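Local coordinates for cell division control protein 11 (Saccharomyces cerevisiae, PDB 5AR1) that is a septin GTPase subunit that assembles into the cortical filaments of the mother-bud neck and takes part in cytokinesis, at residues Q118-I122 / G138-C142. Residue numbers count along the deposited sequence, not the author numbering.
Sequences QYDEI and GRVHC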
loop_
_atom_site.group_PDB
_atom_site.type_symbol
_atom_site.label_atom_id
_atom_site.label_comp_id
_atom_site.label_asym_id
_atom_site.label_seq_id
_atom_site.Cartn_x
_atom_site.Cartn_y
_atom_site.Cartn_z
ATOM N N GLN A 118 10.435 0.094 -14.179
ATOM C CA GLN A 118 11.385 0.458 -13.144
ATOM C C GLN A 118 12.247 -0.757 -12.808
ATOM O O GLN A 118 13.467 -0.623 -12.664
ATOM C CB GLN A 118 10.643 0.977 -11.909
ATOM C CG GLN A 118 10.032 2.364 -12.105
ATOM C CD GLN A 118 11.051 3.408 -12.472
ATOM O OE1 GLN A 118 12.167 3.455 -11.935
ATOM N NE2 GLN A 118 10.686 4.259 -13.406
ATOM N N TYR A 119 11.603 -1.949 -12.753
ATOM C CA TYR A 119 12.238 -3.242 -12.510
ATOM C C TYR A 119 13.042 -3.643 -13.742
ATOM O O TYR A 119 14.003 -4.397 -13.612
ATOM C CB TYR A 119 11.209 -4.339 -12.181
ATOM C CG TYR A 119 10.585 -4.279 -10.804
ATOM C CD1 TYR A 119 11.218 -4.849 -9.703
ATOM C CD2 TYR A 119 9.311 -3.753 -10.616
ATOM C CE1 TYR A 119 10.621 -4.841 -8.441
ATOM C CE2 TYR A 119 8.713 -3.723 -9.359
ATOM C CZ TYR A 119 9.366 -4.281 -8.277
ATOM O OH TYR A 119 8.774 -4.251 -7.043
ATOM N N ASP A 120 12.656 -3.145 -14.933
ATOM C CA ASP A 120 13.376 -3.408 -16.187
ATOM C C ASP A 120 14.709 -2.661 -16.244
ATOM O O ASP A 120 15.710 -3.266 -16.620
ATOM C CB ASP A 120 12.517 -3.080 -17.429
ATOM C CG ASP A 120 11.549 -4.177 -17.856
ATOM O OD1 ASP A 120 11.916 -5.374 -17.749
ATOM O OD2 ASP A 120 10.437 -3.840 -18.325
ATOM N N GLU A 121 14.727 -1.367 -15.836
ATOM C CA GLU A 121 15.935 -0.540 -15.852
ATOM C C GLU A 121 16.974 -0.928 -14.768
ATOM O O GLU A 121 18.147 -0.576 -14.926
ATOM C CB GLU A 121 15.641 0.978 -15.853
ATOM C CG GLU A 121 14.832 1.551 -14.700
ATOM C CD GLU A 121 14.644 3.062 -14.722
ATOM O OE1 GLU A 121 14.579 3.648 -15.828
ATOM O OE2 GLU A 121 14.538 3.657 -13.624
ATOM N N ILE A 122 16.585 -1.677 -13.714
ATOM C CA ILE A 122 17.562 -2.162 -12.719
ATOM C C ILE A 122 18.252 -3.376 -13.344
ATOM O O ILE A 122 19.471 -3.360 -13.524
ATOM C CB ILE A 122 17.005 -2.414 -11.267
ATOM C CG1 ILE A 122 17.789 -3.499 -10.488
ATOM C CG2 ILE A 122 15.548 -2.733 -11.268
ATOM C CD1 ILE A 122 18.951 -3.006 -9.676
ATOM N N GLY A 138 14.921 3.439 -8.752
ATOM C CA GLY A 138 13.666 4.156 -8.957
ATOM C C GLY A 138 12.378 3.360 -8.741
ATOM O O GLY A 138 11.279 3.933 -8.800
ATOM N N ARG A 139 12.494 2.029 -8.482
ATOM C CA ARG A 139 11.354 1.116 -8.321
ATOM C C ARG A 139 10.511 1.411 -7.089
ATOM O O ARG A 139 11.031 1.887 -6.083
ATOM C CB ARG A 139 11.738 -0.380 -8.390
ATOM C CG ARG A 139 13.206 -0.722 -8.236
ATOM C CD ARG A 139 13.419 -1.574 -7.011
ATOM N NE ARG A 139 14.837 -1.842 -6.779
ATOM C CZ ARG A 139 15.490 -2.891 -7.270
ATOM N NH1 ARG A 139 14.855 -3.782 -8.025
ATOM N NH2 ARG A 139 16.783 -3.054 -7.012
ATOM N N VAL A 140 9.190 1.157 -7.223
ATOM C CA VAL A 140 8.135 1.397 -6.243
ATOM C C VAL A 140 8.108 0.296 -5.169
ATOM O O VAL A 140 7.841 -0.875 -5.476
ATOM C CB VAL A 140 6.743 1.592 -6.917
ATOM C CG1 VAL A 140 5.642 1.757 -5.867
ATOM C CG2 VAL A 140 6.744 2.786 -7.861
ATOM N N HIS A 141 8.333 0.697 -3.907
ATOM C CA HIS A 141 8.372 -0.220 -2.777
ATOM C C HIS A 141 7.038 -0.467 -2.154
ATOM O O HIS A 141 6.901 -1.454 -1.425
ATOM C CB HIS A 141 9.337 0.268 -1.698
ATOM C CG HIS A 141 10.611 0.854 -2.214
ATOM N ND1 HIS A 141 10.918 2.184 -2.022
ATOM C CD2 HIS A 141 11.617 0.264 -2.896
ATOM C CE1 HIS A 141 12.099 2.359 -2.581
ATOM N NE2 HIS A 141 12.556 1.232 -3.128
ATOM N N CYS A 142 6.061 0.441 -2.373
ATOM C CA CYS A 142 4.736 0.319 -1.755
ATOM C C CYS A 142 3.608 0.930 -2.564
ATOM O O CYS A 142 3.688 2.073 -3.002
ATOM C CB CYS A 142 4.750 0.875 -0.335
ATOM S SG CYS A 142 3.148 0.797 0.504
#
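Gly138, the first residue modelled after the disordered connection that follows helix 109-125, lies against the end of the Gln118 side chain, which leaves little room for a side chain at this position. Arg139 makes the main contact. Its CA sits 3.7 Å from Gln118 CB, and the closest pair of CA atoms, Gln118 CA and Arg139 CA, is 4.9 Å apart; from here its side chain reaches along the helix to Ile122, with Tyr119 at the edge of the guanidinium. Arg139 NH1 lies 4.1 Å from Tyr119 CD1, oblique to that ring, while Ile122 CG2 rests over one face of the guanidinium and Ile122 CD1 approaches Arg139 NH2 to 3.4 Å. Arg139 thus packs both its aliphatic part and its guanidinium on the helix. Tyr293 of the C-terminal helix 292-300 forms a cation-pi pair with Arg139 and also touches Tyr119 and Ile122. In the septin G domain, a P-loop GTPase fold, residues 138-142 form the return from helix 109-125 into strand 142-147; the contact is thus part of the beta-alpha-beta crossover from strand 90-94 through this helix to strand 142-147, with strand 28-34 between the two in the sheet, away from the nucleotide-binding motifs. At Val140 the chain begins to leave the helix: its O is 3.8 Å from Tyr119 OH, and its side chain packs on Thr29 and Met31. His141 turns its CB away from the helix and pairs through its backbone with Thr29, and Cys142 pairs likewise with Met31 of strand 28-34.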